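Local structure of TAF6 (Antonospora locustae, 4ATG) at residues E8-L11 and Y12-I16; G37-Q40 and L41-Y44; D119-S122 and R123-T127; T135-G138 and V139-P143; R170-A173 and E174-K177. The protein is probably a subunit of the general transcription factor TFIID and, through its C-terminal HEAT repeat domain, takes part in complex formation with Taf9. All coordinates share one frame; numbering follows the deposited sequence. Where two conformers were deposited one is given.

Contact 1 (E8-L11 and Y12-I16); sequences ELQL and YFDKI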
loop_
_atom_site.group_PDB
_atom_site.type_symbol
_atom_site.label_atom_id
_atom_site.label_comp_id
_atom_site.label_asym_id
_atom_site.label_seq_id
_atom_site.Cartn_x
_atom_site.Cartn_y
_atom_site.Cartn_z
ATOM N N GLU A 8 24.087 -17.375 6.501
ATOM C CA GLU A 8 22.870 -18.127 6.135
ATOM C C GLU A 8 21.641 -17.244 6.003
ATOM O O GLU A 8 20.757 -17.525 5.186
ATOM C CB GLU A 8 22.604 -19.291 7.114
ATOM C CG GLU A 8 22.194 -18.876 8.521
ATOM C CD GLU A 8 23.297 -18.436 9.467
ATOM O OE1 GLU A 8 24.500 -18.568 9.128
ATOM O OE2 GLU A 8 22.945 -18.018 10.591
ATOM N N LEU A 9 21.560 -16.196 6.832
ATOM C CA LEU A 9 20.421 -15.281 6.760
ATOM C C LEU A 9 20.571 -14.399 5.548
ATOM O O LEU A 9 19.578 -14.169 4.884
ATOM C CB LEU A 9 20.227 -14.448 8.039
ATOM C CG LEU A 9 19.961 -15.227 9.334
ATOM C CD1 LEU A 9 19.752 -14.273 10.512
ATOM C CD2 LEU A 9 18.784 -16.143 9.197
ATOM N N GLN A 10 21.812 -13.955 5.211
ATOM C CA GLN A 10 21.996 -13.160 3.988
ATOM C C GLN A 10 21.687 -14.012 2.739
ATOM O O GLN A 10 21.048 -13.532 1.796
ATOM C CB GLN A 10 23.413 -12.567 3.873
ATOM C CG GLN A 10 23.398 -11.346 2.947
ATOM C CD GLN A 10 24.742 -10.753 2.609
ATOM O OE1 GLN A 10 25.788 -11.128 3.150
ATOM N NE2 GLN A 10 24.721 -9.780 1.705
ATOM N N LEU A 11 22.078 -15.292 2.760
ATOM C CA LEU A 11 21.797 -16.157 1.615
ATOM C C LEU A 11 20.289 -16.393 1.412
ATOM O O LEU A 11 19.819 -16.336 0.278
ATOM C CB LEU A 11 22.586 -17.456 1.701
ATOM C CG LEU A 11 24.118 -17.303 1.488
ATOM C CD1 LEU A 11 24.833 -18.567 1.875
ATOM C CD2 LEU A 11 24.467 -16.956 0.026
ATOM N N TYR A 12 19.526 -16.567 2.500
ATOM C CA TYR A 12 18.071 -16.744 2.426
ATOM C C TYR A 12 17.412 -15.453 1.923
ATOM O O TYR A 12 16.573 -15.488 1.016
ATOM C CB TYR A 12 17.488 -17.128 3.797
ATOM C CG TYR A 12 16.027 -17.527 3.741
ATOM C CD1 TYR A 12 15.644 -18.791 3.286
ATOM C CD2 TYR A 12 15.024 -16.630 4.100
ATOM C CE1 TYR A 12 14.301 -19.178 3.275
ATOM C CE2 TYR A 12 13.675 -16.989 4.046
ATOM C CZ TYR A 12 13.322 -18.273 3.650
ATOM O OH TYR A 12 11.996 -18.632 3.605
ATOM N N PHE A 13 17.832 -14.326 2.501
ATOM C CA PHE A 13 17.365 -12.983 2.145
ATOM C C PHE A 13 17.588 -12.780 0.642
ATOM O O PHE A 13 16.640 -12.439 -0.072
ATOM C CB PHE A 13 18.140 -11.943 2.958
ATOM C CG PHE A 13 17.826 -10.516 2.557
ATOM C CD1 PHE A 13 16.636 -9.911 2.951
ATOM C CD2 PHE A 13 18.735 -9.770 1.822
ATOM C CE1 PHE A 13 16.344 -8.604 2.570
ATOM C CE2 PHE A 13 18.452 -8.451 1.467
ATOM C CZ PHE A 13 17.265 -7.876 1.848
ATOM N N ASP A 14 18.829 -12.988 0.163
ATOM C CA ASP A 14 19.145 -12.836 -1.263
ATOM C C ASP A 14 18.316 -13.786 -2.114
ATOM O O ASP A 14 17.863 -13.384 -3.192
ATOM C CB ASP A 14 20.640 -13.026 -1.540
ATOM C CG ASP A 14 21.536 -11.933 -0.956
ATOM O OD1 ASP A 14 21.010 -10.814 -0.637
ATOM O OD2 ASP A 14 22.744 -12.170 -0.840
ATOM N N LYS A 15 18.080 -15.030 -1.631
ATOM C CA LYS A 15 17.300 -16.035 -2.395
ATOM C C LYS A 15 15.851 -15.563 -2.604
ATOM O O LYS A 15 15.358 -15.586 -3.724
ATOM C CB LYS A 15 17.300 -17.406 -1.689
ATOM C CG LYS A 15 16.563 -18.478 -2.484
ATOM C CD LYS A 15 17.344 -18.752 -3.774
ATOM C CE LYS A 15 16.625 -19.625 -4.732
ATOM N NZ LYS A 15 17.436 -19.795 -5.992
ATOM N N ILE A 16 15.188 -15.111 -1.540
ATOM C CA ILE A 16 13.806 -14.623 -1.629
ATOM C C ILE A 16 13.713 -13.467 -2.618
ATOM O O ILE A 16 12.804 -13.435 -3.451
ATOM C CB ILE A 16 13.264 -14.218 -0.224
ATOM C CG1 ILE A 16 13.129 -15.470 0.706
ATOM C CG2 ILE A 16 11.925 -13.430 -0.345
ATOM C CD1 ILE A 16 12.159 -16.615 0.250
HETATM O O HOH W 1 22.155 -8.956 0.857
#
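On helix 7-20, the first helix of the domain, Gln10 and Asp14 meet one turn apart. Their side chains slant across each other, with the amide and carboxylate planes 63° apart. They do not bond directly. Gln10 NE2 donates an N-H to a water at 2.8 Å, and that water donates to Asp14 OD1 at 2.6 Å. Gln10 reaches it with an extended chain, its CG anti to the backbone N (chi1 -157°). Asp14 stays close to the helix. Its CG lies 3.2 Å from Gln10 O, and its OD2 is 3.9 Å from Gln10 CG. Gln10 O itself takes a straight bond from Asp14 N at 2.8 Å (N-H...O 170°). The same i to i+4 pattern joins Phe13 N to Leu9 O, 3.0 Å, and Lys15 N to Leu11 O, 2.9 Å. The Phe13 ring meets that of Phe45, and Tyr12 packs on Leu38 and Cys31. An alanine in place of Asp14 would remove the carboxylate and would probably leave the water without its acceptor and the Gln10 amide less firmly fixed. The water thus joins an amide donor to a carboxylate acceptor on the polar side of the helix, and the aspartate probably polarises it.

Contact 2 (G37-Q40 and L41-Y44); sequences GLQQ and LVPY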
loop_
_atom_site.group_PDB
_atom_site.type_symbol
_atom_site.label_atom_id
_atom_site.label_comp_id
_atom_site.label_asym_id
_atom_site.label_seq_id
_atom_site.Cartn_x
_atom_site.Cartn_y
_atom_site.Cartn_z
ATOM N N GLY A 37 11.590 -17.454 12.263
ATOM C CA GLY A 37 12.970 -16.985 12.347
ATOM C C GLY A 37 13.341 -15.867 11.396
ATOM O O GLY A 37 14.526 -15.608 11.206
ATOM N N LEU A 38 12.345 -15.149 10.822
ATOM C CA LEU A 38 12.624 -14.062 9.872
ATOM C C LEU A 38 12.722 -12.673 10.488
ATOM O O LEU A 38 13.015 -11.724 9.752
ATOM C CB LEU A 38 11.525 -13.992 8.782
ATOM C CG LEU A 38 11.233 -15.245 7.962
ATOM C CD1 LEU A 38 9.986 -15.025 7.068
ATOM C CD2 LEU A 38 12.427 -15.640 7.153
ATOM N N GLN A 39 12.433 -12.511 11.799
ATOM C CA GLN A 39 12.409 -11.169 12.392
ATOM C C GLN A 39 13.606 -10.269 12.011
ATOM O O GLN A 39 13.414 -9.094 11.669
ATOM C CB GLN A 39 12.189 -11.208 13.918
ATOM C CG GLN A 39 11.845 -9.803 14.504
ATOM C CD GLN A 39 10.480 -9.283 14.085
ATOM O OE1 GLN A 39 9.634 -10.031 13.600
ATOM N NE2 GLN A 39 10.196 -8.012 14.349
ATOM N N GLN A 40 14.829 -10.797 12.111
ATOM C CA GLN A 40 16.032 -10.006 11.784
ATOM C C GLN A 40 16.021 -9.499 10.333
ATOM O O GLN A 40 16.583 -8.442 10.044
ATOM C CB GLN A 40 17.292 -10.838 11.997
ATOM C CG GLN A 40 18.043 -10.589 13.284
ATOM C CD GLN A 40 19.376 -11.303 13.178
ATOM O OE1 GLN A 40 19.458 -12.524 13.277
ATOM N NE2 GLN A 40 20.414 -10.583 12.795
ATOM N N LEU A 41 15.399 -10.273 9.422
ATOM C CA LEU A 41 15.320 -9.925 8.002
ATOM C C LEU A 41 14.246 -8.927 7.673
ATOM O O LEU A 41 14.327 -8.254 6.648
ATOM C CB LEU A 41 15.071 -11.211 7.164
ATOM C CG LEU A 41 16.199 -12.233 7.178
ATOM C CD1 LEU A 41 15.922 -13.352 6.177
ATOM C CD2 LEU A 41 17.467 -11.609 6.778
ATOM N N VAL A 42 13.185 -8.894 8.482
ATOM C CA VAL A 42 12.039 -7.986 8.289
ATOM C C VAL A 42 12.401 -6.541 7.862
ATOM O O VAL A 42 11.935 -6.117 6.806
ATOM C CB VAL A 42 11.009 -8.071 9.456
ATOM C CG1 VAL A 42 9.948 -6.971 9.316
ATOM C CG2 VAL A 42 10.335 -9.442 9.458
ATOM N N PRO A 43 13.210 -5.763 8.610
ATOM C CA PRO A 43 13.525 -4.393 8.153
ATOM C C PRO A 43 14.195 -4.344 6.776
ATOM O O PRO A 43 13.974 -3.409 6.010
ATOM C CB PRO A 43 14.482 -3.865 9.246
ATOM C CG PRO A 43 14.983 -5.065 9.942
ATOM C CD PRO A 43 13.839 -6.029 9.922
ATOM N N TYR A 44 15.027 -5.353 6.469
ATOM C CA TYR A 44 15.744 -5.426 5.195
ATOM C C TYR A 44 14.792 -5.765 4.047
ATOM O O TYR A 44 14.920 -5.198 2.963
ATOM C CB TYR A 44 16.919 -6.400 5.296
ATOM C CG TYR A 44 17.949 -5.930 6.304
ATOM C CD1 TYR A 44 18.555 -4.682 6.181
ATOM C CD2 TYR A 44 18.239 -6.685 7.437
ATOM C CE1 TYR A 44 19.418 -4.199 7.158
ATOM C CE2 TYR A 44 19.173 -6.247 8.377
ATOM C CZ TYR A 44 19.785 -5.017 8.217
ATOM O OH TYR A 44 20.695 -4.578 9.148
#
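Leu41 sets its CB over the backbone oxygen of Leu38, Leu41 CB to Leu38 O being 3.3 Å. Farther out, Leu41 CD1 meets Leu38 CD2 at 4.3 Å, a loose contact between methyl groups. The turn beneath is held by one oxygen with two donors. Leu38 O accepts Leu41 N at 2.8 Å from well above its carbonyl plane, and Val42 N at 3.1 Å nearly along the C=O axis. A weak third bond runs from Val42 N to Gln39 O. Val42 CG2, anti to the carbonyl carbon, is thereby brought to 3.5 Å from Leu38 O. Pro43 has no N-H to give; its CD rests 3.6 Å from Gln39 O instead. One residue on, Tyr44 CD2 comes to 3.6 Å from Gln40 O. The turn leads from the loop after helix 25-34 into helix 42-55 of the HEAT repeat domain. Leu38, Leu41 and Tyr44 pack on helix 7-20, while Val42 and Pro43 touch Tyr84 and Gln39 OE1 accepts a hydrogen bond from Phe80 N.

Contact 3 (D119-S122 and R123-T127); sequences DTYS and RSYKT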
loop_
_atom_site.group_PDB
_atom_site.type_symbol
_atom_site.label_atom_id
_atom_site.label_comp_id
_atom_site.label_asym_id
_atom_site.label_seq_id
_atom_site.Cartn_x
_atom_site.Cartn_y
_atom_site.Cartn_z
ATOM N N ASP A 119 -7.829 -0.939 9.524
ATOM C CA ASP A 119 -8.787 -1.679 10.352
ATOM C C ASP A 119 -8.141 -2.405 11.529
ATOM O O ASP A 119 -8.732 -2.467 12.606
ATOM C CB ASP A 119 -9.553 -2.692 9.500
ATOM C CG ASP A 119 -10.585 -2.075 8.550
ATOM O OD1 ASP A 119 -10.967 -0.920 8.765
ATOM O OD2 ASP A 119 -11.080 -2.795 7.669
ATOM N N THR A 120 -6.958 -2.969 11.321
ATOM C CA THR A 120 -6.301 -3.775 12.356
ATOM C C THR A 120 -5.615 -2.938 13.433
ATOM O O THR A 120 -5.596 -3.340 14.607
ATOM C CB THR A 120 -5.319 -4.757 11.682
ATOM O OG1 THR A 120 -6.041 -5.535 10.727
ATOM C CG2 THR A 120 -4.614 -5.710 12.676
ATOM N N TYR A 121 -4.957 -1.853 13.018
ATOM C CA TYR A 121 -4.073 -1.066 13.898
ATOM C C TYR A 121 -4.423 0.353 14.256
ATOM O O TYR A 121 -3.747 0.906 15.143
ATOM C CB TYR A 121 -2.656 -1.072 13.264
ATOM C CG TYR A 121 -2.078 -2.461 13.134
ATOM C CD1 TYR A 121 -1.586 -3.140 14.246
ATOM C CD2 TYR A 121 -2.030 -3.108 11.898
ATOM C CE1 TYR A 121 -1.046 -4.419 14.131
ATOM C CE2 TYR A 121 -1.494 -4.393 11.774
ATOM C CZ TYR A 121 -1.013 -5.047 12.896
ATOM O OH TYR A 121 -0.489 -6.323 12.798
ATOM N N SER A 122 -5.434 0.988 13.609
ATOM C CA SER A 122 -5.739 2.388 13.915
ATOM C C SER A 122 -6.140 2.627 15.367
ATOM O O SER A 122 -5.875 3.717 15.888
ATOM C CB SER A 122 -6.780 2.966 12.955
ATOM O OG SER A 122 -8.032 2.316 13.104
ATOM N N ARG A 123 -6.769 1.629 16.031
ATOM C CA ARG A 123 -7.165 1.841 17.452
ATOM C C ARG A 123 -5.997 1.618 18.417
ATOM O O ARG A 123 -6.046 2.066 19.570
ATOM C CB ARG A 123 -8.367 0.970 17.852
ATOM C CG ARG A 123 -9.661 1.339 17.128
ATOM C CD ARG A 123 -10.843 0.571 17.682
ATOM N NE ARG A 123 -12.040 0.750 16.857
ATOM C CZ ARG A 123 -12.444 -0.100 15.918
ATOM N NH1 ARG A 123 -11.754 -1.207 15.673
ATOM N NH2 ARG A 123 -13.544 0.147 15.221
ATOM N N SER A 124 -4.955 0.934 17.953
ATOM C CA SER A 124 -3.761 0.663 18.766
ATOM C C SER A 124 -2.747 1.786 18.667
ATOM O O SER A 124 -2.148 2.133 19.672
ATOM C CB SER A 124 -3.078 -0.629 18.330
ATOM O OG SER A 124 -3.998 -1.699 18.258
ATOM N N TYR A 125 -2.534 2.336 17.465
ATOM C CA TYR A 125 -1.512 3.366 17.222
ATOM C C TYR A 125 -2.183 4.647 16.763
ATOM O O TYR A 125 -2.639 4.720 15.625
ATOM C CB TYR A 125 -0.453 2.829 16.220
ATOM C CG TYR A 125 0.237 1.576 16.739
ATOM C CD1 TYR A 125 1.164 1.647 17.775
ATOM C CD2 TYR A 125 -0.093 0.315 16.243
ATOM C CE1 TYR A 125 1.728 0.501 18.324
ATOM C CE2 TYR A 125 0.494 -0.842 16.760
ATOM C CZ TYR A 125 1.391 -0.739 17.813
ATOM O OH TYR A 125 1.960 -1.849 18.364
ATOM N N LYS A 126 -2.271 5.638 17.662
ATOM C CA LYS A 126 -2.991 6.906 17.449
ATOM C C LYS A 126 -2.648 7.722 16.203
ATOM O O LYS A 126 -3.544 8.338 15.639
ATOM C CB LYS A 126 -2.990 7.793 18.720
ATOM C CG LYS A 126 -1.615 8.303 19.143
ATOM C CD LYS A 126 -1.689 9.171 20.392
ATOM C CE LYS A 126 -0.328 9.679 20.795
ATOM N NZ LYS A 126 -0.424 10.691 21.879
ATOM N N THR A 127 -1.381 7.746 15.786
ATOM C CA THR A 127 -0.956 8.560 14.635
ATOM C C THR A 127 -1.283 7.902 13.287
ATOM O O THR A 127 -1.224 8.565 12.259
ATOM C CB THR A 127 0.547 8.831 14.708
ATOM O OG1 THR A 127 1.237 7.584 14.614
ATOM C CG2 THR A 127 0.963 9.585 15.975
HETATM O O HOH W 2 -8.302 -0.791 14.793
HETATM O O HOH W 3 -6.286 -1.307 16.370
#
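Tyr121 O gathers two backbone donors: Tyr125 N at 3.0 Å, almost in line with the carbonyl, and Ser124 N at 3.1 Å, 62° out of the carbonyl plane. This turn, leading from helix 104-121 into the loop before helix 128-140 of the HEAT repeat domain, sets the two tyrosines side by side, pointing the same way. Both have CG anti to the carbonyl carbon (chi1 -61° in Tyr121 and -59° in Tyr125). Tyr121 CD1 lies in the plane of the Tyr125 ring, at its edge, 4.0 Å from Tyr125 CE2. Tyr121 also carries the methyl CG2 of Thr120 over one face, toward the rim, and it packs on Leu128 and Ile81. Tyr125 OH bonds Asp82 OD2, which ties the turn to another loop. Two waters continue the helix. One donates to Asp119 O at 2.8 Å and accepts from Arg123 N at 3.1 Å. The second donates to Thr120 O at 2.8 Å, bonds Ser124 OG at 3.0 Å and takes a weak bond from Arg123 N. The Arg123 side chain runs out extended, and the carboxylate of Asp119 pairs with Lys115 instead. Water is inserted between Asp119 O and Arg123 N, and joins Thr120 O to Ser124 OG, where direct helical bonds would otherwise run. Polar ends here are met by water, by the helix itself and, for Tyr125, by a loop aspartate.

Contact 4 (T135-G138 and V139-P143); sequences TLKG and VWMDP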
loop_
_atom_site.group_PDB
_atom_site.type_symbol
_atom_site.label_atom_id
_atom_site.label_comp_id
_atom_site.label_asym_id
_atom_site.label_seq_id
_atom_site.Cartn_x
_atom_site.Cartn_y
_atom_site.Cartn_z
ATOM N N THR A 135 -2.918 12.119 3.935
ATOM C CA THR A 135 -2.257 11.828 2.664
ATOM C C THR A 135 -3.309 11.650 1.557
ATOM O O THR A 135 -3.218 12.299 0.519
ATOM C CB THR A 135 -1.359 10.590 2.812
ATOM O OG1 THR A 135 -0.347 10.884 3.772
ATOM C CG2 THR A 135 -0.722 10.157 1.492
ATOM N N LEU A 136 -4.293 10.780 1.786
ATOM C CA LEU A 136 -5.322 10.482 0.782
ATOM C C LEU A 136 -6.187 11.669 0.399
ATOM O O LEU A 136 -6.385 11.924 -0.800
ATOM C CB LEU A 136 -6.188 9.312 1.260
ATOM C CG LEU A 136 -5.473 7.976 1.459
ATOM C CD1 LEU A 136 -6.387 6.996 2.168
ATOM C CD2 LEU A 136 -4.984 7.400 0.136
ATOM N N LYS A 137 -6.740 12.379 1.395
ATOM C CA LYS A 137 -7.586 13.540 1.135
ATOM C C LYS A 137 -6.756 14.598 0.390
ATOM O O LYS A 137 -7.278 15.256 -0.514
ATOM C CB LYS A 137 -8.151 14.119 2.449
ATOM C CG LYS A 137 -9.194 15.213 2.241
ATOM C CD LYS A 137 -9.109 16.327 3.290
ATOM C CE LYS A 137 -8.131 17.421 2.919
ATOM N NZ LYS A 137 -8.231 18.586 3.836
ATOM N N GLY A 138 -5.474 14.715 0.750
ATOM C CA GLY A 138 -4.557 15.661 0.114
ATOM C C GLY A 138 -4.397 15.449 -1.379
ATOM O O GLY A 138 -4.495 16.407 -2.148
ATOM N N VAL A 139 -4.187 14.183 -1.792
ATOM C CA VAL A 139 -3.994 13.746 -3.177
ATOM C C VAL A 139 -5.295 13.879 -3.957
ATOM O O VAL A 139 -5.292 14.455 -5.048
ATOM C CB VAL A 139 -3.384 12.320 -3.253
ATOM C CG1 VAL A 139 -3.348 11.795 -4.698
ATOM C CG2 VAL A 139 -1.982 12.286 -2.632
ATOM N N TRP A 140 -6.417 13.384 -3.382
ATOM C CA TRP A 140 -7.739 13.475 -4.019
ATOM C C TRP A 140 -8.097 14.939 -4.344
ATOM O O TRP A 140 -8.503 15.247 -5.475
ATOM C CB TRP A 140 -8.809 12.821 -3.114
ATOM C CG TRP A 140 -10.223 13.008 -3.595
ATOM C CD1 TRP A 140 -10.660 12.994 -4.891
ATOM C CD2 TRP A 140 -11.380 13.252 -2.782
ATOM N NE1 TRP A 140 -12.016 13.219 -4.935
ATOM C CE2 TRP A 140 -12.484 13.397 -3.656
ATOM C CE3 TRP A 140 -11.595 13.378 -1.393
ATOM C CZ2 TRP A 140 -13.781 13.660 -3.192
ATOM C CZ3 TRP A 140 -12.881 13.655 -0.937
ATOM C CH2 TRP A 140 -13.957 13.776 -1.830
ATOM N N MET A 141 -7.894 15.841 -3.369
ATOM C CA MET A 141 -8.244 17.254 -3.488
ATOM C C MET A 141 -7.195 18.174 -4.135
ATOM O O MET A 141 -7.423 19.375 -4.209
ATOM C CB MET A 141 -8.722 17.801 -2.134
ATOM C CG MET A 141 -9.981 17.119 -1.591
ATOM S SD MET A 141 -11.405 17.139 -2.711
ATOM C CE MET A 141 -11.803 18.910 -2.714
ATOM N N ASP A 142 -6.081 17.623 -4.626
ATOM C CA ASP A 142 -5.013 18.412 -5.248
ATOM C C ASP A 142 -5.270 18.602 -6.746
ATOM O O ASP A 142 -5.144 17.625 -7.490
ATOM C CB ASP A 142 -3.643 17.751 -5.001
ATOM C CG ASP A 142 -2.434 18.527 -5.503
ATOM O OD1 ASP A 142 -2.629 19.522 -6.244
ATOM O OD2 ASP A 142 -1.290 18.136 -5.155
ATOM N N PRO A 143 -5.531 19.854 -7.229
ATOM C CA PRO A 143 -5.784 20.048 -8.675
ATOM C C PRO A 143 -4.607 19.726 -9.597
ATOM O O PRO A 143 -4.831 19.515 -10.785
ATOM C CB PRO A 143 -6.221 21.514 -8.782
ATOM C CG PRO A 143 -6.558 21.941 -7.384
ATOM C CD PRO A 143 -5.675 21.125 -6.489
#
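Met141 CG is anti to its own carbonyl carbon (chi1 -62°), which lays it alongside Lys137, 3.5 Å from Lys137 O. A bend at chi2, -55°, carries the sulfur back along the helix to Trp140. Trp140 has CG anti to the backbone N (chi1 173°), and its indole lies with one face under Met141 SD, which sits 3.8 Å above the plane and over its centre. This is a Met-aromatic contact between neighbours in sequence. Trp140 CB rests 3.5 Å from Leu136 O. Next to it in sequence, Val139 CG2 lies 3.4 Å from Thr135 O. Three helical bonds hold this turn: Val139 N to Thr135 O at 3.1 Å, Trp140 N to Leu136 O at 3.0 Å and Met141 N to Lys137 O at 3.0 Å. The series then stops. Asp142 N points poorly at Gly138 O and bonds Val139 O instead, a tighter turn. Asp142 OD1 accepts from Asn144 N, an Asx turn that leads the chain out. The Trp140 ring is also stacked with Tyr176 and touches Leu154 and Leu189. Leu136 and Val139 face helices 85-97 and 147-160. An end of a helix whose apolar residues meet helices from several directions is in keeping with the stacked helices of a HEAT repeat domain.

Contact 5 (R170-A173 and E174-K177); sequences REHA and EEYK
The contact joins His172 and Ala173 to Glu175, Tyr176 and Lys177 round a kinked turn of helix 162-179, near one end of the chain's elongated array of helices. The kink falls where Glu174 N and Glu175 N lack bonds to the turn before, and water enters instead. One water donates to Arg170 O at 2.7 Å and accepts from Glu174 N at 3.0 Å. Another links Glu171 O with Glu175 N, which it meets at 3.1 Å. Regular bonding then resumes, Tyr176 N to His172 O at 3.0 Å and Lys177 N to Ala173 O at 3.0 Å. In this domain of the HEAT repeat family the helix packs against helices 128-140 and 183-194, with His172 on Lys137 and Ala173 on Leu193. The His172 ring and the Glu175 carboxylate run side by side, their planes 39° apart. Glu175 OE1 comes only to the ring edge, 4.1 Å from His172 CD2, and takes a bond from a third water, 2.8 Å away. His172 ND1 bonds Val168 O. Lys177 has CG anti to the carbonyl carbon (chi1 -69°), which lays its chain beside Ala173 O. Its NZ reaches Glu174 OE2 at 3.3 Å, a salt bridge with a weak hydrogen bond. Tyr176 OH bonds Gln150 OE1.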
loop_
_atom_site.group_PDB
_atom_site.type_symbol
_atom_site.label_atom_id
_atom_site.label_comp_id
_atom_site.label_asym_id
_atom_site.label_seq_id
_atom_site.Cartn_x
_atom_site.Cartn_y
_atom_site.Cartn_z
ATOM N N ARG A 170 -18.063 12.805 1.788
ATOM C CA ARG A 170 -19.292 13.611 1.765
ATOM C C ARG A 170 -19.017 15.123 1.932
ATOM O O ARG A 170 -19.584 15.927 1.191
ATOM C CB ARG A 170 -20.293 13.097 2.818
ATOM C CG ARG A 170 -21.744 13.464 2.522
ATOM C CD ARG A 170 -22.756 12.694 3.373
ATOM N NE ARG A 170 -22.735 11.244 3.137
ATOM C CZ ARG A 170 -23.309 10.638 2.101
ATOM N NH1 ARG A 170 -23.941 11.346 1.173
ATOM N NH2 ARG A 170 -23.240 9.320 1.976
ATOM N N GLU A 171 -18.113 15.490 2.853
ATOM C CA GLU A 171 -17.730 16.882 3.132
ATOM C C GLU A 171 -17.051 17.600 1.965
ATOM O O GLU A 171 -17.206 18.809 1.840
ATOM C CB GLU A 171 -16.801 16.942 4.357
ATOM C CG GLU A 171 -17.516 17.258 5.659
ATOM C CD GLU A 171 -17.656 18.741 5.935
ATOM O OE1 GLU A 171 -16.664 19.357 6.391
ATOM O OE2 GLU A 171 -18.754 19.291 5.689
ATOM N N HIS A 172 -16.266 16.877 1.142
ATOM C CA HIS A 172 -15.492 17.488 0.058
ATOM C C HIS A 172 -15.974 17.200 -1.362
ATOM O O HIS A 172 -15.388 17.728 -2.311
ATOM C CB HIS A 172 -14.016 17.087 0.195
ATOM C CG HIS A 172 -13.348 17.590 1.439
ATOM N ND1 HIS A 172 -13.130 16.759 2.526
ATOM C CD2 HIS A 172 -12.844 18.816 1.716
ATOM C CE1 HIS A 172 -12.499 17.501 3.425
ATOM N NE2 HIS A 172 -12.298 18.742 2.981
ATOM N N ALA A 173 -16.994 16.349 -1.520
ATOM C CA ALA A 173 -17.514 15.933 -2.826
ATOM C C ALA A 173 -17.893 17.079 -3.749
ATOM O O ALA A 173 -17.477 17.085 -4.908
ATOM C CB ALA A 173 -18.701 14.992 -2.656
ATOM N N GLU A 174 -18.680 18.039 -3.245
ATOM C CA GLU A 174 -19.118 19.174 -4.061
ATOM C C GLU A 174 -17.949 20.071 -4.509
ATOM O O GLU A 174 -17.918 20.476 -5.673
ATOM C CB GLU A 174 -20.280 19.940 -3.415
ATOM C CG GLU A 174 -21.590 19.160 -3.376
ATOM C CD GLU A 174 -22.033 18.443 -4.647
ATOM O OE1 GLU A 174 -22.105 19.093 -5.716
ATOM O OE2 GLU A 174 -22.302 17.222 -4.570
ATOM N N GLU A 175 -16.942 20.290 -3.630
ATOM C CA GLU A 175 -15.750 21.066 -3.989
ATOM C C GLU A 175 -14.953 20.333 -5.074
ATOM O O GLU A 175 -14.514 20.967 -6.030
ATOM C CB GLU A 175 -14.873 21.378 -2.764
ATOM C CG GLU A 175 -13.637 22.214 -3.090
ATOM C CD GLU A 175 -12.661 22.535 -1.973
ATOM O OE1 GLU A 175 -12.867 22.066 -0.829
ATOM O OE2 GLU A 175 -11.665 23.240 -2.256
ATOM N N TYR A 176 -14.799 19.005 -4.951
ATOM C CA TYR A 176 -14.082 18.237 -5.964
ATOM C C TYR A 176 -14.749 18.402 -7.340
ATOM O O TYR A 176 -14.081 18.735 -8.325
ATOM C CB TYR A 176 -13.977 16.729 -5.603
ATOM C CG TYR A 176 -13.202 16.022 -6.688
ATOM C CD1 TYR A 176 -11.809 16.051 -6.703
ATOM C CD2 TYR A 176 -13.853 15.498 -7.807
ATOM C CE1 TYR A 176 -11.087 15.514 -7.762
ATOM C CE2 TYR A 176 -13.140 15.004 -8.893
ATOM C CZ TYR A 176 -11.757 15.043 -8.879
ATOM O OH TYR A 176 -11.044 14.545 -9.939
ATOM N N LYS A 177 -16.065 18.162 -7.386
ATOM C CA LYS A 177 -16.853 18.236 -8.606
ATOM C C LYS A 177 -16.786 19.602 -9.256
ATOM O O LYS A 177 -16.642 19.678 -10.472
ATOM C CB LYS A 177 -18.304 17.818 -8.350
ATOM C CG LYS A 177 -18.464 16.324 -8.039
ATOM C CD LYS A 177 -19.945 15.972 -8.030
ATOM C CE LYS A 177 -20.285 14.841 -7.107
ATOM N NZ LYS A 177 -21.739 14.821 -6.800
HETATM O O HOH W 4 -19.596 18.110 -0.422
HETATM O O HOH W 5 -17.500 20.287 -0.589
HETATM O O HOH W 6 -15.171 21.216 0.606
#

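In the fold
All five contacts are local, along a helix or round a turn, and fall into two touching pairs with contact 3 between. Contacts 1 and 2 have centres 11 Å apart and share packing between helix 7-20 and the start of helix 42-55. Contacts 4 and 5, 12 Å apart, join helices 128-140 and 162-179 at the other side of the chain's centre. Contacts 1 and 3 lie at the surface, while contacts 2, 4 and 5 are partly buried. Water links polar groups in contacts 1, 3 and 5, in the last two by bridging backbone groups. Contact 4 relies on sulfur and aromatic packing, and contact 2 on leucines around a carbonyl oxygen that accepts two hydrogen bonds.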